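Long-range contact in D-alanyl-D-alanine carboxypeptidase (Penicillin binding protein) family protein (Francisella tularensis subsp. tularensis, PDB 6OSU), which probably removes the terminal D-alanine from peptidoglycan precursor peptides as a penicillin-binding serine carboxypeptidase of the S11 family: residues 59-73 with 147-161. Numbering follows the deposited sequence.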
loop_
_atom_site.group_PDB
_atom_site.type_symbol
_atom_site.label_atom_id
_atom_site.label_comp_id
_atom_site.label_asym_id
_atom_site.label_seq_id
_atom_site.Cartn_x
_atom_site.Cartn_y
_atom_site.Cartn_z
ATOM N N ARG A 59 -6.500 17.962 1.561
ATOM C CA ARG A 59 -5.925 17.726 2.877
ATOM C C ARG A 59 -7.027 17.431 3.892
ATOM O O ARG A 59 -7.957 18.227 4.059
ATOM C CB ARG A 59 -5.091 18.931 3.296
ATOM C CG ARG A 59 -3.841 19.075 2.452
ATOM C CD ARG A 59 -3.067 20.343 2.744
ATOM N NE ARG A 59 -1.842 20.382 1.951
ATOM C CZ ARG A 59 -0.855 21.253 2.138
ATOM N NH1 ARG A 59 -0.943 22.165 3.096
ATOM N NH2 ARG A 59 0.221 21.205 1.365
ATOM N N ARG A 60 -6.924 16.282 4.554
ATOM C CA ARG A 60 -7.850 15.869 5.597
ATOM C C ARG A 60 -7.054 15.398 6.805
ATOM O O ARG A 60 -5.831 15.246 6.746
ATOM C CB ARG A 60 -8.791 14.753 5.121
ATOM C CG ARG A 60 -9.487 15.012 3.804
ATOM C CD ARG A 60 -10.627 14.021 3.610
ATOM N NE ARG A 60 -11.868 14.482 4.233
ATOM C CZ ARG A 60 -12.289 14.117 5.441
ATOM N NH1 ARG A 60 -11.573 13.276 6.172
ATOM N NH2 ARG A 60 -13.432 14.595 5.916
ATOM N N ALA A 61 -7.769 15.145 7.904
ATOM C CA ALA A 61 -7.109 14.768 9.146
ATOM C C ALA A 61 -6.618 13.323 9.054
ATOM O O ALA A 61 -7.257 12.490 8.404
ATOM C CB ALA A 61 -8.059 14.939 10.331
ATOM N N PRO A 62 -5.471 12.998 9.663
ATOM C CA PRO A 62 -4.894 11.663 9.456
ATOM C C PRO A 62 -5.478 10.586 10.362
ATOM O O PRO A 62 -5.556 9.430 9.945
ATOM C CB PRO A 62 -3.399 11.871 9.748
ATOM C CG PRO A 62 -3.210 13.349 9.863
ATOM C CD PRO A 62 -4.516 13.890 10.332
ATOM N N ALA A 63 -5.854 10.924 11.591
ATOM C CA ALA A 63 -6.313 9.927 12.592
ATOM C C ALA A 63 -5.177 8.916 12.801
ATOM O O ALA A 63 -4.000 9.293 12.710
ATOM C CB ALA A 63 -7.639 9.322 12.166
ATOM N N SER A 64 -5.475 7.638 13.067
ATOM C CA SER A 64 -4.432 6.661 13.371
ATOM C C SER A 64 -3.633 6.229 12.153
ATOM O O SER A 64 -2.728 5.404 12.318
ATOM C CB SER A 64 -5.024 5.412 14.033
ATOM O OG SER A 64 -5.266 5.605 15.419
ATOM N N LEU A 65 -3.934 6.741 10.954
ATOM C CA LEU A 65 -3.043 6.497 9.825
ATOM C C LEU A 65 -1.664 7.082 10.089
ATOM O O LEU A 65 -0.679 6.634 9.487
ATOM C CB LEU A 65 -3.643 7.074 8.543
ATOM C CG LEU A 65 -5.069 6.637 8.193
ATOM C CD1 LEU A 65 -5.408 7.022 6.757
ATOM C CD2 LEU A 65 -5.267 5.139 8.415
ATOM N N THR A 66 -1.589 8.078 10.984
ATOM C CA THR A 66 -0.312 8.575 11.486
ATOM C C THR A 66 0.588 7.432 11.942
ATOM O O THR A 66 1.801 7.455 11.704
ATOM C CB THR A 66 -0.559 9.550 12.642
ATOM O OG1 THR A 66 -1.420 10.621 12.218
ATOM C CG2 THR A 66 0.750 10.120 13.161
ATOM N N LYS A 67 0.005 6.415 12.588
ATOM C CA LYS A 67 0.785 5.298 13.112
ATOM C C LYS A 67 1.531 4.540 12.023
ATOM O O LYS A 67 2.493 3.826 12.330
ATOM C CB LYS A 67 -0.121 4.330 13.878
ATOM C CG LYS A 67 -0.690 4.881 15.179
ATOM C CD LYS A 67 -1.383 3.783 15.969
ATOM C CE LYS A 67 -1.867 4.278 17.326
ATOM N NZ LYS A 67 -2.971 5.284 17.225
ATOM N N ILE A 68 1.114 4.669 10.761
ATOM C CA ILE A 68 1.851 4.016 9.683
ATOM C C ILE A 68 3.228 4.639 9.533
ATOM O O ILE A 68 4.228 3.933 9.345
ATOM C CB ILE A 68 1.061 4.084 8.365
ATOM C CG1 ILE A 68 -0.282 3.367 8.507
ATOM C CG2 ILE A 68 1.869 3.475 7.231
ATOM C CD1 ILE A 68 -1.162 3.503 7.290
ATOM N N MET A 69 3.306 5.972 9.608
ATOM C CA MET A 69 4.603 6.636 9.532
ATOM C C MET A 69 5.470 6.276 10.728
ATOM O O MET A 69 6.674 6.030 10.579
ATOM C CB MET A 69 4.426 8.151 9.442
ATOM C CG MET A 69 5.743 8.907 9.521
ATOM S SD MET A 69 6.863 8.449 8.183
ATOM C CE MET A 69 6.225 9.459 6.848
ATOM N N THR A 70 4.880 6.237 11.924
ATOM C CA THR A 70 5.643 5.830 13.100
ATOM C C THR A 70 6.178 4.416 12.924
ATOM O O THR A 70 7.361 4.152 13.163
ATOM C CB THR A 70 4.776 5.933 14.357
ATOM O OG1 THR A 70 4.315 7.282 14.509
ATOM C CG2 THR A 70 5.578 5.544 15.591
ATOM N N SER A 71 5.322 3.499 12.474
ATOM C CA SER A 71 5.772 2.140 12.192
ATOM C C SER A 71 6.788 2.117 11.057
ATOM O O SER A 71 7.719 1.303 11.064
ATOM C CB SER A 71 4.573 1.257 11.853
ATOM O OG SER A 71 4.995 -0.054 11.527
ATOM N N TYR A 72 6.617 2.996 10.066
ATOM C CA TYR A 72 7.578 3.092 8.969
ATOM C C TYR A 72 8.976 3.403 9.493
ATOM O O TYR A 72 9.961 2.774 9.091
ATOM C CB TYR A 72 7.119 4.166 7.980
ATOM C CG TYR A 72 7.962 4.306 6.733
ATOM C CD1 TYR A 72 7.589 3.681 5.549
ATOM C CD2 TYR A 72 9.121 5.078 6.731
ATOM C CE1 TYR A 72 8.349 3.810 4.403
ATOM C CE2 TYR A 72 9.888 5.213 5.591
ATOM C CZ TYR A 72 9.498 4.579 4.430
ATOM O OH TYR A 72 10.261 4.711 3.295
ATOM N N ILE A 73 9.081 4.380 10.392
ATOM C CA ILE A 73 10.384 4.763 10.923
ATOM C C ILE A 73 10.966 3.650 11.791
ATOM O O ILE A 73 12.183 3.425 11.800
ATOM C CB ILE A 73 10.254 6.092 11.688
ATOM C CG1 ILE A 73 10.009 7.234 10.700
ATOM C CG2 ILE A 73 11.476 6.343 12.545
ATOM C CD1 ILE A 73 9.640 8.543 11.349
ATOM N N MET A 147 9.272 12.337 11.781
ATOM C CA MET A 147 8.169 11.908 10.926
ATOM C C MET A 147 7.951 12.880 9.774
ATOM O O MET A 147 7.722 12.460 8.634
ATOM C CB MET A 147 6.883 11.774 11.740
ATOM C CG MET A 147 6.940 10.768 12.865
ATOM S SD MET A 147 5.433 10.832 13.850
ATOM C CE MET A 147 4.228 10.283 12.645
ATOM N N ASN A 148 8.015 14.183 10.054
ATOM C CA ASN A 148 7.765 15.171 9.009
ATOM C C ASN A 148 8.919 15.249 8.012
ATOM O O ASN A 148 8.689 15.498 6.822
ATOM C CB ASN A 148 7.487 16.535 9.641
ATOM C CG ASN A 148 6.144 16.578 10.357
ATOM O OD1 ASN A 148 5.163 16.002 9.889
ATOM N ND2 ASN A 148 6.102 17.247 11.502
ATOM N N GLN A 149 10.156 15.034 8.468
ATOM C CA GLN A 149 11.281 14.952 7.540
ATOM C C GLN A 149 11.161 13.726 6.647
ATOM O O GLN A 149 11.375 13.804 5.432
ATOM C CB GLN A 149 12.602 14.908 8.304
ATOM C CG GLN A 149 12.944 16.168 9.058
ATOM C CD GLN A 149 14.129 15.967 9.979
ATOM O OE1 GLN A 149 14.188 16.539 11.067
ATOM N NE2 GLN A 149 15.079 15.141 9.551
ATOM N N THR A 150 10.838 12.577 7.242
ATOM C CA THR A 150 10.687 11.354 6.464
ATOM C C THR A 150 9.566 11.493 5.441
ATOM O O THR A 150 9.678 10.999 4.313
ATOM C CB THR A 150 10.428 10.172 7.401
ATOM O OG1 THR A 150 11.541 10.015 8.291
ATOM C CG2 THR A 150 10.240 8.884 6.609
ATOM N N ALA A 151 8.483 12.181 5.811
ATOM C CA ALA A 151 7.386 12.388 4.875
ATOM C C ALA A 151 7.841 13.193 3.663
ATOM O O ALA A 151 7.499 12.857 2.524
ATOM C CB ALA A 151 6.217 13.077 5.579
ATOM N N LYS A 152 8.623 14.256 3.888
ATOM C CA LYS A 152 9.163 15.025 2.770
ATOM C C LYS A 152 10.061 14.162 1.892
ATOM O O LYS A 152 10.050 14.290 0.662
ATOM C CB LYS A 152 9.944 16.240 3.280
ATOM C CG LYS A 152 9.137 17.236 4.106
ATOM C CD LYS A 152 8.224 18.100 3.249
ATOM C CE LYS A 152 7.517 19.149 4.101
ATOM N NZ LYS A 152 6.649 20.060 3.299
ATOM N N ALA A 153 10.839 13.269 2.507
ATOM C CA ALA A 153 11.771 12.447 1.742
ATOM C C ALA A 153 11.053 11.417 0.878
ATOM O O ALA A 153 11.520 11.100 -0.222
ATOM C CB ALA A 153 12.753 11.754 2.685
ATOM N N ILE A 154 9.932 10.872 1.356
ATOM C CA ILE A 154 9.154 9.942 0.545
ATOM C C ILE A 154 8.439 10.660 -0.595
ATOM O O ILE A 154 8.071 10.029 -1.592
ATOM C CB ILE A 154 8.161 9.179 1.441
ATOM C CG1 ILE A 154 8.907 8.470 2.573
ATOM C CG2 ILE A 154 7.359 8.158 0.643
ATOM C CD1 ILE A 154 8.002 7.691 3.493
ATOM N N GLY A 155 8.262 11.971 -0.495
ATOM C CA GLY A 155 7.497 12.712 -1.474
ATOM C C GLY A 155 6.076 13.016 -1.063
ATOM O O GLY A 155 5.267 13.386 -1.924
ATOM N N MET A 156 5.742 12.856 0.215
ATOM C CA MET A 156 4.428 13.207 0.745
ATOM C C MET A 156 4.422 14.707 1.011
ATOM O O MET A 156 4.684 15.169 2.124
ATOM C CB MET A 156 4.129 12.405 2.007
ATOM C CG MET A 156 4.379 10.910 1.868
ATOM S SD MET A 156 4.325 10.049 3.451
ATOM C CE MET A 156 2.665 10.453 3.988
ATOM N N ASN A 157 4.118 15.480 -0.029
ATOM C CA ASN A 157 4.233 16.929 0.031
ATOM C C ASN A 157 3.007 17.612 0.620
ATOM O O ASN A 157 3.036 18.831 0.824
ATOM C CB ASN A 157 4.501 17.491 -1.369
ATOM C CG ASN A 157 5.826 17.027 -1.936
ATOM O OD1 ASN A 157 5.868 16.324 -2.944
ATOM N ND2 ASN A 157 6.918 17.420 -1.290
ATOM N N ASN A 158 1.938 16.870 0.892
ATOM C CA ASN A 158 0.757 17.465 1.502
ATOM C C ASN A 158 0.428 16.742 2.799
ATOM O O ASN A 158 -0.709 16.306 3.007
ATOM C CB ASN A 158 -0.425 17.426 0.535
ATOM C CG ASN A 158 -0.191 18.269 -0.701
ATOM O OD1 ASN A 158 0.159 19.446 -0.606
ATOM N ND2 ASN A 158 -0.371 17.668 -1.870
ATOM N N THR A 159 1.422 16.617 3.674
ATOM C CA THR A 159 1.298 15.834 4.895
ATOM C C THR A 159 2.056 16.532 6.008
ATOM O O THR A 159 3.201 16.947 5.815
ATOM C CB THR A 159 1.844 14.416 4.694
ATOM O OG1 THR A 159 0.913 13.656 3.920
ATOM C CG2 THR A 159 2.069 13.720 6.027
ATOM N N HIS A 160 1.413 16.672 7.165
ATOM C CA HIS A 160 2.080 17.216 8.341
ATOM C C HIS A 160 1.499 16.550 9.575
ATOM O O HIS A 160 0.294 16.650 9.825
ATOM C CB HIS A 160 1.923 18.733 8.429
ATOM C CG HIS A 160 2.673 19.342 9.570
ATOM N ND1 HIS A 160 4.020 19.622 9.508
ATOM C CD2 HIS A 160 2.272 19.691 10.815
ATOM C CE1 HIS A 160 4.414 20.134 10.661
ATOM N NE2 HIS A 160 3.373 20.185 11.472
ATOM N N PHE A 161 2.353 15.882 10.342
ATOM C CA PHE A 161 1.947 15.203 11.563
ATOM C C PHE A 161 2.190 16.096 12.772
ATOM O O PHE A 161 3.190 16.814 12.837
ATOM C CB PHE A 161 2.703 13.884 11.717
ATOM C CG PHE A 161 2.447 12.910 10.605
ATOM C CD1 PHE A 161 1.206 12.307 10.469
ATOM C CD2 PHE A 161 3.442 12.593 9.697
ATOM C CE1 PHE A 161 0.962 11.407 9.449
ATOM C CE2 PHE A 161 3.208 11.693 8.675
ATOM C CZ PHE A 161 1.965 11.096 8.551
#
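R59 reaches N158 with an extended side chain, and its NH2 gives OD1 a nearly straight hydrogen bond (2.6 Å, 171°) in the guanidinium plane and on a lone pair of the amide oxygen; NE adds a weak one. S64, predicted nucleophile of the SxxK motif, accepts a hydrogen bond at OG from NZ of K67, the predicted proton acceptor; K67 lies on helix 66-79, S64 in the 3-10 turn before it. T66 sets CG2 against CD1 of F161 (3.5 Å), while its OG1 and N both hydrogen-bond A63 O. M69 is a knob among M147, T150, A151 and I154: CG lies anti to the backbone N (chi1 173°), then two bends carry CE to 3.8 Å from A151 CB. M147 answers as a knob among T66, M69, T70 and I73, its CE also over one face of F161. I154 CD1 makes a CH-pi contact with the Y72 face, and I73 CD1 lies 3.8 Å from M147 CG. Such interlocking probably buttresses the SxxK helix of this beta-lactamase-clan fold opposite K67, whose CB points away. Helices 66-73 and 147-154 cross at 88°, axes 10.3 Å apart; L182 of helix 176-189 touches Y72 and I154, and strand 274-282 meets S64 and I68.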